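Local coordinates for protein prephenate dehydratase:Amino acid-binding ACT (PDB 6VH5) that probably catalyses the conversion of prephenate to 3-phenylpyruvate in phenylalanine biosynthesis, and binds phenylalanine at its ACT regulatory region, at residues A[58-63]-A[84-89]; A[62-67]-A[93-98]; A[219-224]-A[231-236]; A[240-245]-A[275-280]. One frame throughout, in Å; residues are numbered along the deposited sequence.

The four contacts illustrate how helices pack on one another and on sheet-forming segments in two regions of one chain. Contacts 1 and 2 share Ala62 and Val63 of helix 56-64; their centres lie about 8 Å apart, and Phe60 O meets Met95 CE at 3.6 Å. The side chain of Ile86 in contact 1 is about 11 Å from that of Thr194, predicted to be essential for activity. Contacts 3 and 4 belong to the ACT region, centres about 11 Å apart, and both reach bound phenylalanine. Between the regions, His87 of contact 1 touches Val220 of contact 3, although those centres are about 25 Å apart. Contacts 1, 3 and 4 also touch the second subunit.

Contact 1. Residues A[58-63]-A[84-89]; sequences DAFNAV and ADIHYL
Both leading torsions turn the same way: Phe60 (chi1 -84°) and Leu89 (chi1 -60°) each hold CG beside the backbone N and anti to the carbonyl carbon, and this sends the phenyl ring of one helix against the isobutyl group of the other. The backbones themselves stay apart, with CA of Phe60 and CA of Leu89 8.6 Å from one another. Leu89 offers two carbons. Its CD1 lies over the ring face in an off-centre CH-pi contact, 4.3 Å from the centroid and 30° off the normal, while CB approaches Phe60 CE2 obliquely at 3.8 Å. Ile86 comes from another direction, its CD1 near the ring plane at the edge, 4.3 Å from Phe60 CZ. The ring is thus met over a face by Leu89 CD1 and at its edge by Ile86, about one helical turn earlier. Helices 56-64 and 86-92 both lie on one face of the mixed sheet of the dehydratase region, a fold related to type 2 periplasmic binding proteins; Phe60 also touches Ile73 and Leu199 of its strands, and Ile86 touches Ile75 and Val197. The start of helix 86-92 is fixed by Asp85 at the N-cap: OD1 accepts from Tyr88 N at 3.3 Å, the donor standing above the carboxylate plane, and Asp85 O accepts from both Tyr88 N and Leu89 N. Asp85 and Tyr88 pack on Ala80 of the second subunit.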
# COMPACT_ATOMS: atom_id res chain seq x y z
N ASP A 58 -9.03 -12.80 -3.13
CA ASP A 58 -10.31 -13.51 -3.21
C ASP A 58 -11.36 -12.68 -3.93
O ASP A 58 -12.19 -13.21 -4.67
CB ASP A 58 -10.79 -13.88 -1.81
CG ASP A 58 -9.97 -14.98 -1.17
OD1 ASP A 58 -9.52 -15.91 -1.89
OD2 ASP A 58 -9.78 -14.92 0.07
N ALA A 59 -11.34 -11.36 -3.70
CA ALA A 59 -12.24 -10.48 -4.44
C ALA A 59 -11.92 -10.49 -5.94
O ALA A 59 -12.83 -10.37 -6.77
CB ALA A 59 -12.18 -9.06 -3.88
N PHE A 60 -10.64 -10.61 -6.31
CA PHE A 60 -10.31 -10.77 -7.72
C PHE A 60 -10.80 -12.11 -8.23
O PHE A 60 -11.47 -12.19 -9.27
CB PHE A 60 -8.79 -10.65 -7.93
CG PHE A 60 -8.30 -9.23 -8.06
CD1 PHE A 60 -8.41 -8.34 -7.00
CD2 PHE A 60 -7.68 -8.80 -9.23
CE1 PHE A 60 -7.94 -7.04 -7.11
CE2 PHE A 60 -7.20 -7.51 -9.34
CZ PHE A 60 -7.33 -6.62 -8.28
N ASN A 61 -10.50 -13.18 -7.49
CA ASN A 61 -10.83 -14.53 -7.92
C ASN A 61 -12.33 -14.71 -8.10
O ASN A 61 -12.77 -15.49 -8.96
CB ASN A 61 -10.27 -15.53 -6.92
CG ASN A 61 -10.44 -16.96 -7.38
OD1 ASN A 61 -9.78 -17.39 -8.33
ND2 ASN A 61 -11.30 -17.71 -6.70
N ALA A 62 -13.13 -14.01 -7.29
CA ALA A 62 -14.59 -14.07 -7.43
C ALA A 62 -15.03 -13.65 -8.82
O ALA A 62 -16.05 -14.14 -9.33
CB ALA A 62 -15.24 -13.16 -6.38
N VAL A 63 -14.31 -12.70 -9.43
CA VAL A 63 -14.60 -12.23 -10.78
C VAL A 63 -14.06 -13.21 -11.81
O VAL A 63 -14.69 -13.45 -12.85
CB VAL A 63 -14.02 -10.82 -10.95
CG1 VAL A 63 -14.10 -10.36 -12.41
CG2 VAL A 63 -14.73 -9.84 -10.03
N ALA A 84 -5.22 -2.16 -2.06
CA ALA A 84 -4.65 -3.25 -2.84
C ALA A 84 -3.61 -2.71 -3.81
O ALA A 84 -3.77 -1.63 -4.37
CB ALA A 84 -5.74 -3.99 -3.62
N ASP A 85 -2.55 -3.49 -4.03
CA ASP A 85 -1.50 -3.14 -4.98
C ASP A 85 -2.01 -3.42 -6.39
O ASP A 85 -1.76 -4.47 -6.99
CB ASP A 85 -0.23 -3.92 -4.67
CG ASP A 85 0.96 -3.44 -5.48
OD1 ASP A 85 0.76 -2.67 -6.44
OD2 ASP A 85 2.10 -3.82 -5.14
N ILE A 86 -2.75 -2.45 -6.93
CA ILE A 86 -3.35 -2.60 -8.25
C ILE A 86 -2.28 -2.75 -9.32
O ILE A 86 -2.50 -3.42 -10.34
CB ILE A 86 -4.29 -1.40 -8.54
CG1 ILE A 86 -5.11 -1.65 -9.80
CG2 ILE A 86 -3.49 -0.09 -8.61
CD1 ILE A 86 -6.24 -2.64 -9.62
N HIS A 87 -1.10 -2.15 -9.11
CA HIS A 87 -0.02 -2.25 -10.09
C HIS A 87 0.48 -3.68 -10.24
O HIS A 87 0.92 -4.07 -11.33
CB HIS A 87 1.12 -1.31 -9.69
CG HIS A 87 2.07 -0.99 -10.80
ND1 HIS A 87 2.96 0.06 -10.74
CD2 HIS A 87 2.29 -1.59 -12.00
CE1 HIS A 87 3.68 0.10 -11.85
NE2 HIS A 87 3.29 -0.89 -12.63
N TYR A 88 0.43 -4.47 -9.18
CA TYR A 88 0.87 -5.86 -9.30
C TYR A 88 -0.25 -6.79 -9.77
O TYR A 88 -0.02 -7.64 -10.64
CB TYR A 88 1.42 -6.37 -7.97
CG TYR A 88 1.80 -7.83 -8.01
CD1 TYR A 88 3.01 -8.23 -8.56
CD2 TYR A 88 0.94 -8.81 -7.51
CE1 TYR A 88 3.36 -9.57 -8.61
CE2 TYR A 88 1.29 -10.16 -7.55
CZ TYR A 88 2.50 -10.52 -8.11
OH TYR A 88 2.87 -11.85 -8.16
N LEU A 89 -1.46 -6.63 -9.22
CA LEU A 89 -2.52 -7.63 -9.41
C LEU A 89 -3.19 -7.49 -10.77
O LEU A 89 -3.44 -8.50 -11.45
CB LEU A 89 -3.57 -7.49 -8.32
CG LEU A 89 -3.14 -7.68 -6.87
CD1 LEU A 89 -4.22 -7.14 -5.94
CD2 LEU A 89 -2.87 -9.14 -6.58

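Contact 2. Residues A[62-67]-A[93-98]; sequences AVETGA and ADMHIV
Val63 and Glu64, near the end of helix 56-64, face Met95, which stands just ahead of strand 96-104, and the backbones remain well separated, the closest CA pair being Glu64 and Ala93 at 8.3 Å. Met95 bridges most of that gap. Its CG lies beside the backbone N and the chain runs extended through chi2 (-174°), then bends at chi3 so that sulfur and methyl address different neighbours. The sulfur rests on the valine: SD is 3.6 Å from Val63 CG1 and 4.0 Å from Val63 CB, the two side chains meeting at a slant. The methyl turns toward the glutamate, with Met95 CE 4.1 Å from Glu64 OE1, a loose van der Waals approach and no polar bond. Glu64 reaches this position by leaving the helix with CG anti to the backbone N and folding at chi2 (68°). The firmer tie of its carboxylate is the salt bridge from OE2 to Lys201, a residue that the Val63 side chain also touches. Asp94 OD2 lies 6.4 Å from Glu64 OE1, and these charged atoms are not in contact. The inner end of the contact is therefore apolar and buried, the outer end exposed and charged. Packing of this kind joins the end region of the helix to the loop leading into strand 96-104, which pairs antiparallel with 193-200 in the periplasmic-binding-protein-like dehydratase fold.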
# COMPACT_ATOMS: atom_id res chain seq x y z
N ALA A 62 -13.13 -14.01 -7.29
CA ALA A 62 -14.59 -14.07 -7.43
C ALA A 62 -15.03 -13.65 -8.82
O ALA A 62 -16.05 -14.14 -9.33
CB ALA A 62 -15.24 -13.16 -6.38
N VAL A 63 -14.31 -12.70 -9.43
CA VAL A 63 -14.60 -12.23 -10.78
C VAL A 63 -14.06 -13.21 -11.81
O VAL A 63 -14.69 -13.45 -12.85
CB VAL A 63 -14.02 -10.82 -10.95
CG1 VAL A 63 -14.10 -10.36 -12.41
CG2 VAL A 63 -14.73 -9.84 -10.03
N GLU A 64 -12.89 -13.79 -11.52
CA GLU A 64 -12.26 -14.72 -12.45
C GLU A 64 -13.10 -15.99 -12.61
O GLU A 64 -13.24 -16.50 -13.73
CB GLU A 64 -10.86 -15.08 -11.95
CG GLU A 64 -10.13 -16.05 -12.87
CD GLU A 64 -9.78 -15.42 -14.20
OE1 GLU A 64 -9.37 -14.24 -14.20
OE2 GLU A 64 -9.91 -16.11 -15.23
N THR A 65 -13.67 -16.49 -11.52
CA THR A 65 -14.48 -17.70 -11.53
C THR A 65 -15.93 -17.45 -11.90
O THR A 65 -16.68 -18.41 -12.07
CB THR A 65 -14.44 -18.40 -10.16
OG1 THR A 65 -15.02 -17.55 -9.17
CG2 THR A 65 -13.01 -18.76 -9.77
N GLY A 66 -16.37 -16.20 -11.99
CA GLY A 66 -17.76 -15.95 -12.29
C GLY A 66 -18.66 -15.88 -11.07
O GLY A 66 -19.88 -15.74 -11.23
N ALA A 67 -18.09 -15.98 -9.87
CA ALA A 67 -18.90 -15.76 -8.67
C ALA A 67 -19.46 -14.35 -8.64
O ALA A 67 -20.57 -14.13 -8.15
CB ALA A 67 -18.06 -16.00 -7.42
N ALA A 93 -3.84 -10.28 -13.75
CA ALA A 93 -5.18 -10.74 -14.06
C ALA A 93 -5.50 -10.33 -15.49
O ALA A 93 -4.83 -9.48 -16.08
CB ALA A 93 -6.19 -10.16 -13.08
N ASP A 94 -6.50 -10.96 -16.06
CA ASP A 94 -7.01 -10.49 -17.35
C ASP A 94 -8.29 -9.70 -17.12
O ASP A 94 -9.39 -10.09 -17.51
CB ASP A 94 -7.22 -11.64 -18.32
CG ASP A 94 -7.74 -11.16 -19.65
OD1 ASP A 94 -7.00 -10.41 -20.34
OD2 ASP A 94 -8.90 -11.48 -19.98
N MET A 95 -8.13 -8.59 -16.42
CA MET A 95 -9.27 -7.81 -15.97
C MET A 95 -9.09 -6.36 -16.36
O MET A 95 -7.99 -5.92 -16.73
CB MET A 95 -9.51 -7.96 -14.47
CG MET A 95 -10.10 -9.30 -14.15
SD MET A 95 -10.57 -9.47 -12.44
CE MET A 95 -9.48 -10.80 -11.93
N HIS A 96 -10.20 -5.65 -16.31
CA HIS A 96 -10.27 -4.29 -16.82
C HIS A 96 -10.94 -3.39 -15.80
O HIS A 96 -11.75 -3.83 -14.98
CB HIS A 96 -11.05 -4.27 -18.13
CG HIS A 96 -10.49 -5.20 -19.17
ND1 HIS A 96 -9.74 -4.75 -20.24
CD2 HIS A 96 -10.57 -6.54 -19.30
CE1 HIS A 96 -9.39 -5.79 -20.99
NE2 HIS A 96 -9.88 -6.88 -20.44
N ILE A 97 -10.58 -2.12 -15.86
CA ILE A 97 -11.22 -1.10 -15.05
C ILE A 97 -12.40 -0.55 -15.86
O ILE A 97 -12.22 -0.07 -16.98
CB ILE A 97 -10.23 0.01 -14.69
CG1 ILE A 97 -8.98 -0.64 -14.08
CG2 ILE A 97 -10.87 1.00 -13.73
CD1 ILE A 97 -7.83 0.31 -13.89
N VAL A 98 -13.60 -0.62 -15.29
CA VAL A 98 -14.80 -0.14 -15.95
C VAL A 98 -15.48 0.95 -15.14
O VAL A 98 -16.63 1.31 -15.43
CB VAL A 98 -15.78 -1.30 -16.23
CG1 VAL A 98 -15.18 -2.25 -17.27
CG2 VAL A 98 -16.07 -2.04 -14.96

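Contact 3. Residues A[219-224]-A[231-236]; sequences FVFRVR and YKALGG. With EDO (1,2-ethanediol), chain F.
Apolar packing carries the contact, and Phe221, Val223 and Ala233 make its close touches. The methyl group of Ala233 projects from helix 229-240 toward the strand, where Phe221 CE1 lies 3.9 Å from Ala233 CB; the approach to the ring is oblique. Phe221 arrives there with CG between its backbone N and carbonyl carbon (chi1 61°). Val223, two residues on and on the same face of the strand, adds a looser touch, its CG1 4.3 Å from Ala233 CB. So small a side chain lets the helix lie close, with CA of Val223 8.1 Å from CA of Ala233. Ring contacts extend the layer: the Phe221 ring meets that of Phe261 on the neighbouring strand, planes about 15° apart.

Hydrogen bonding plays no part between strand and helix. At the helix's beginning, Tyr231 N donates to O1 of a 1,2-ethanediol, probably from the crystallisation liquor, at 3.0 Å with an angle of 153°. That small molecule also bonds to Ala228 N and to Val242 O of the second subunit, so it sits at the dimer interface. There the Tyr231 rings of both subunits stack, and Leu234 packs on Leu230 of the second subunit. Bound phenylalanine touches Val223 and Arg224 at the strand's end, and Arg224 belongs to its pocket.

Strand 215-224, helix 229-240 and strand 243-251 form a split beta-alpha-beta unit, strand 258-266 lying between its parallel strands, as in ferredoxin-like ACT folds. With no hydrogen bond between the segments, their contact rests on shape and hydrocarbon burial, while Tyr231 and Leu234 also meet the second subunit.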
# COMPACT_ATOMS: atom_id res chain seq x y z
N PHE A 219 -3.18 2.79 -18.05
CA PHE A 219 -2.31 1.91 -18.80
C PHE A 219 -0.99 1.72 -18.06
O PHE A 219 -0.64 2.50 -17.17
CB PHE A 219 -2.05 2.45 -20.21
CG PHE A 219 -1.41 3.83 -20.24
CD1 PHE A 219 -0.03 3.97 -20.32
CD2 PHE A 219 -2.19 4.97 -20.19
CE1 PHE A 219 0.55 5.24 -20.36
CE2 PHE A 219 -1.62 6.23 -20.21
CZ PHE A 219 -0.25 6.36 -20.30
N VAL A 220 -0.27 0.68 -18.45
CA VAL A 220 1.09 0.43 -17.98
C VAL A 220 2.01 0.44 -19.20
O VAL A 220 1.59 0.16 -20.32
CB VAL A 220 1.23 -0.89 -17.20
CG1 VAL A 220 0.50 -0.81 -15.88
CG2 VAL A 220 0.71 -2.08 -18.03
N PHE A 221 3.28 0.75 -18.95
CA PHE A 221 4.30 0.72 -19.99
C PHE A 221 5.66 0.56 -19.32
O PHE A 221 5.83 0.87 -18.14
CB PHE A 221 4.28 1.99 -20.86
CG PHE A 221 4.55 3.28 -20.09
CD1 PHE A 221 5.84 3.75 -19.92
CD2 PHE A 221 3.50 4.00 -19.53
CE1 PHE A 221 6.08 4.92 -19.21
CE2 PHE A 221 3.73 5.18 -18.82
CZ PHE A 221 5.02 5.63 -18.65
N ARG A 222 6.63 0.06 -20.09
CA ARG A 222 7.98 -0.16 -19.60
C ARG A 222 9.00 0.71 -20.35
O ARG A 222 8.91 0.88 -21.57
CB ARG A 222 8.37 -1.63 -19.74
CG ARG A 222 7.55 -2.52 -18.83
CD ARG A 222 7.70 -3.96 -19.17
NE ARG A 222 6.81 -4.75 -18.34
CZ ARG A 222 7.08 -5.99 -17.95
NH1 ARG A 222 8.22 -6.55 -18.32
NH2 ARG A 222 6.22 -6.65 -17.18
N VAL A 223 9.99 1.22 -19.60
CA VAL A 223 11.15 1.89 -20.18
C VAL A 223 12.41 1.31 -19.55
O VAL A 223 12.38 0.62 -18.53
CB VAL A 223 11.14 3.42 -19.99
CG1 VAL A 223 9.99 4.05 -20.74
CG2 VAL A 223 11.11 3.80 -18.50
N ARG A 224 13.53 1.58 -20.22
CA ARG A 224 14.84 1.31 -19.65
C ARG A 224 15.11 2.26 -18.49
O ARG A 224 14.59 3.38 -18.43
CB ARG A 224 15.90 1.47 -20.74
CG ARG A 224 15.91 0.33 -21.76
CD ARG A 224 16.92 0.53 -22.89
NE ARG A 224 18.33 0.55 -22.50
CZ ARG A 224 19.12 1.61 -22.64
NH1 ARG A 224 18.64 2.74 -23.16
NH2 ARG A 224 20.40 1.54 -22.28
N TYR A 231 11.09 10.81 -19.24
CA TYR A 231 10.89 12.09 -19.94
C TYR A 231 10.44 11.89 -21.38
O TYR A 231 9.50 12.55 -21.84
CB TYR A 231 12.18 12.90 -19.90
CG TYR A 231 12.06 14.33 -20.37
CD1 TYR A 231 11.44 15.29 -19.58
CD2 TYR A 231 12.60 14.72 -21.58
CE1 TYR A 231 11.35 16.62 -20.00
CE2 TYR A 231 12.52 16.05 -22.01
CZ TYR A 231 11.89 16.98 -21.22
OH TYR A 231 11.80 18.29 -21.65
N LYS A 232 11.11 11.01 -22.12
CA LYS A 232 10.70 10.70 -23.49
C LYS A 232 9.27 10.18 -23.54
O LYS A 232 8.50 10.55 -24.43
CB LYS A 232 11.65 9.69 -24.11
CG LYS A 232 13.10 10.17 -24.19
CD LYS A 232 13.29 11.35 -25.17
CE LYS A 232 14.76 11.70 -25.35
NZ LYS A 232 15.00 13.09 -25.93
N ALA A 233 8.90 9.30 -22.61
CA ALA A 233 7.58 8.67 -22.66
C ALA A 233 6.47 9.68 -22.38
O ALA A 233 5.38 9.57 -22.96
CB ALA A 233 7.53 7.50 -21.68
N LEU A 234 6.72 10.67 -21.52
CA LEU A 234 5.75 11.70 -21.21
C LEU A 234 5.71 12.81 -22.27
O LEU A 234 4.77 13.62 -22.26
CB LEU A 234 6.07 12.32 -19.84
CG LEU A 234 6.04 11.39 -18.64
CD1 LEU A 234 6.34 12.14 -17.37
CD2 LEU A 234 4.67 10.81 -18.56
N GLY A 235 6.69 12.87 -23.16
CA GLY A 235 6.78 13.97 -24.10
C GLY A 235 5.51 14.19 -24.90
O GLY A 235 5.12 15.34 -25.17
N GLY A 236 4.86 13.10 -25.30
CA GLY A 236 3.69 13.22 -26.14
C GLY A 236 2.50 13.79 -25.40
O GLY A 236 1.71 14.56 -25.96
C1 EDO F . 13.15 11.93 -16.13
O1 EDO F . 13.32 10.96 -17.18
C2 EDO F . 14.47 12.28 -15.43
O2 EDO F . 15.61 11.65 -16.03

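Contact 4. Residues A[240-245]-A[275-280]; sequences NGVNMT and QLALEE. With PHE (phenylalanine), chain E; EDO (1,2-ethanediol), chain K.
Asn240, just before Gly241, where the chain leaves the helical conformation, and Leu276 and Ala277 of helix 272-283 account for most of the buried surface, and their nearest backbones come close, CA of Asn240 lying 6.6 Å from CA of Ala277. With CG beside the backbone N (chi1 -78°), the Asn240 amide crosses the Leu276 side chain at about a right angle. Its OD1 is 3.5 Å from Leu276 CD1, a polar atom against a methyl, and its ND2 is 4.1 Å from Leu276 CB. That nitrogen finds its polar partners elsewhere: it donates to Gly236 O in helix 229-240, and to a water at 2.8 Å that in turn donates to Glu280 OE1. Through this water the amide is linked to the second helix without bonding to it directly.

Ala277 fills the deeper part, its CB 4.1 Å from Val242 CG2 and also touching Phe237. The two helices lie side by side on one face of the four-stranded antiparallel sheet, the beta-alpha-beta-beta-alpha-beta architecture of an ACT domain, and Val242 sits on the turn that enters its edge strand 243-251.

Beyond that turn the same strand binds phenylalanine. Asn243 OD1, at 2.6 Å, and Met244 O both accept from the ligand N, Met244 N donates to the ligand O at 3.1 Å with an angle of 157°, and Met244 CG lies 3.4 Å from the ligand's CE2. The pocket spans the dimer: Leu230 N and Asn225 OD1 of the second subunit bond to the same phenylalanine.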
# COMPACT_ATOMS: atom_id res chain seq x y z
N ASN A 240 0.59 17.63 -26.26
CA ASN A 240 -0.75 17.51 -26.80
C ASN A 240 -1.84 17.90 -25.81
O ASN A 240 -3.03 17.84 -26.16
CB ASN A 240 -0.98 16.09 -27.33
CG ASN A 240 -0.33 15.89 -28.67
OD1 ASN A 240 -0.86 16.35 -29.68
ND2 ASN A 240 0.84 15.26 -28.70
N GLY A 241 -1.46 18.38 -24.63
CA GLY A 241 -2.43 18.82 -23.66
C GLY A 241 -3.20 17.70 -23.01
O GLY A 241 -4.37 17.87 -22.66
N VAL A 242 -2.56 16.54 -22.83
CA VAL A 242 -3.17 15.42 -22.13
C VAL A 242 -2.74 15.50 -20.67
O VAL A 242 -1.55 15.44 -20.36
CB VAL A 242 -2.75 14.08 -22.74
CG1 VAL A 242 -3.52 12.95 -22.08
CG2 VAL A 242 -2.94 14.08 -24.24
N ASN A 243 -3.71 15.66 -19.76
CA ASN A 243 -3.41 15.73 -18.34
C ASN A 243 -3.28 14.33 -17.78
O ASN A 243 -4.15 13.48 -17.98
CB ASN A 243 -4.50 16.50 -17.58
CG ASN A 243 -4.04 17.00 -16.19
OD1 ASN A 243 -2.88 17.40 -16.00
ND2 ASN A 243 -4.94 16.94 -15.22
N MET A 244 -2.16 14.08 -17.10
CA MET A 244 -1.92 12.82 -16.39
C MET A 244 -2.18 13.04 -14.90
O MET A 244 -1.67 14.02 -14.32
CB MET A 244 -0.49 12.35 -16.64
CG MET A 244 -0.14 11.01 -16.05
SD MET A 244 1.48 10.45 -16.58
CE MET A 244 1.18 10.10 -18.32
N THR A 245 -2.98 12.17 -14.28
CA THR A 245 -3.37 12.37 -12.90
C THR A 245 -2.86 11.29 -11.96
O THR A 245 -3.04 11.41 -10.74
CB THR A 245 -4.90 12.46 -12.77
OG1 THR A 245 -5.49 11.20 -13.11
CG2 THR A 245 -5.46 13.53 -13.67
N GLN A 275 -4.55 9.97 -29.12
CA GLN A 275 -4.00 9.09 -30.14
C GLN A 275 -2.55 9.46 -30.46
O GLN A 275 -1.68 8.58 -30.55
CB GLN A 275 -4.87 9.17 -31.39
CG GLN A 275 -4.78 8.03 -32.35
CD GLN A 275 -5.66 8.26 -33.57
OE1 GLN A 275 -5.18 8.25 -34.70
NE2 GLN A 275 -6.95 8.50 -33.35
N LEU A 276 -2.27 10.75 -30.59
CA LEU A 276 -0.91 11.18 -30.91
C LEU A 276 0.04 10.93 -29.74
O LEU A 276 1.12 10.36 -29.92
CB LEU A 276 -0.91 12.66 -31.28
CG LEU A 276 -1.49 13.09 -32.61
CD1 LEU A 276 -1.56 14.60 -32.68
CD2 LEU A 276 -0.62 12.57 -33.72
N ALA A 277 -0.37 11.31 -28.52
CA ALA A 277 0.46 11.09 -27.35
C ALA A 277 0.80 9.61 -27.18
O ALA A 277 1.97 9.25 -27.00
CB ALA A 277 -0.26 11.61 -26.10
N LEU A 278 -0.21 8.74 -27.29
CA LEU A 278 0.05 7.31 -27.14
C LEU A 278 0.96 6.80 -28.25
O LEU A 278 1.80 5.92 -28.02
CB LEU A 278 -1.27 6.52 -27.11
CG LEU A 278 -2.09 6.68 -25.82
CD1 LEU A 278 -3.45 5.94 -25.87
CD2 LEU A 278 -1.27 6.19 -24.63
N GLU A 279 0.83 7.36 -29.46
CA GLU A 279 1.70 6.95 -30.56
C GLU A 279 3.14 7.33 -30.27
O GLU A 279 4.07 6.56 -30.55
CB GLU A 279 1.25 7.60 -31.87
CG GLU A 279 2.12 7.22 -33.05
CD GLU A 279 1.66 7.84 -34.36
OE1 GLU A 279 0.90 8.84 -34.33
OE2 GLU A 279 2.05 7.31 -35.42
N GLU A 280 3.35 8.52 -29.71
CA GLU A 280 4.69 8.91 -29.31
C GLU A 280 5.18 8.05 -28.15
O GLU A 280 6.35 7.68 -28.09
CB GLU A 280 4.70 10.39 -28.95
CG GLU A 280 6.06 10.99 -28.73
CD GLU A 280 6.00 12.51 -28.79
OE1 GLU A 280 5.21 13.03 -29.61
OE2 GLU A 280 6.74 13.17 -28.02
N PHE E . -1.22 16.50 -14.15
CA PHE E . 0.16 16.98 -14.16
C PHE E . 0.83 16.60 -15.47
O PHE E . 0.22 15.90 -16.28
CB PHE E . 0.97 16.42 -12.99
CG PHE E . 0.82 14.93 -12.78
CD1 PHE E . 0.07 14.44 -11.73
CD2 PHE E . 1.44 14.02 -13.63
CE1 PHE E . -0.07 13.07 -11.52
CE2 PHE E . 1.31 12.66 -13.44
CZ PHE E . 0.56 12.18 -12.39
OXT PHE E . 1.98 16.98 -15.69
C1 EDO K . 3.48 15.04 -18.52
O1 EDO K . 3.50 16.17 -17.64
C2 EDO K . 2.10 14.84 -19.17
O2 EDO K . 1.23 15.96 -18.97
O HOH W 1 2.95 14.47 -30.39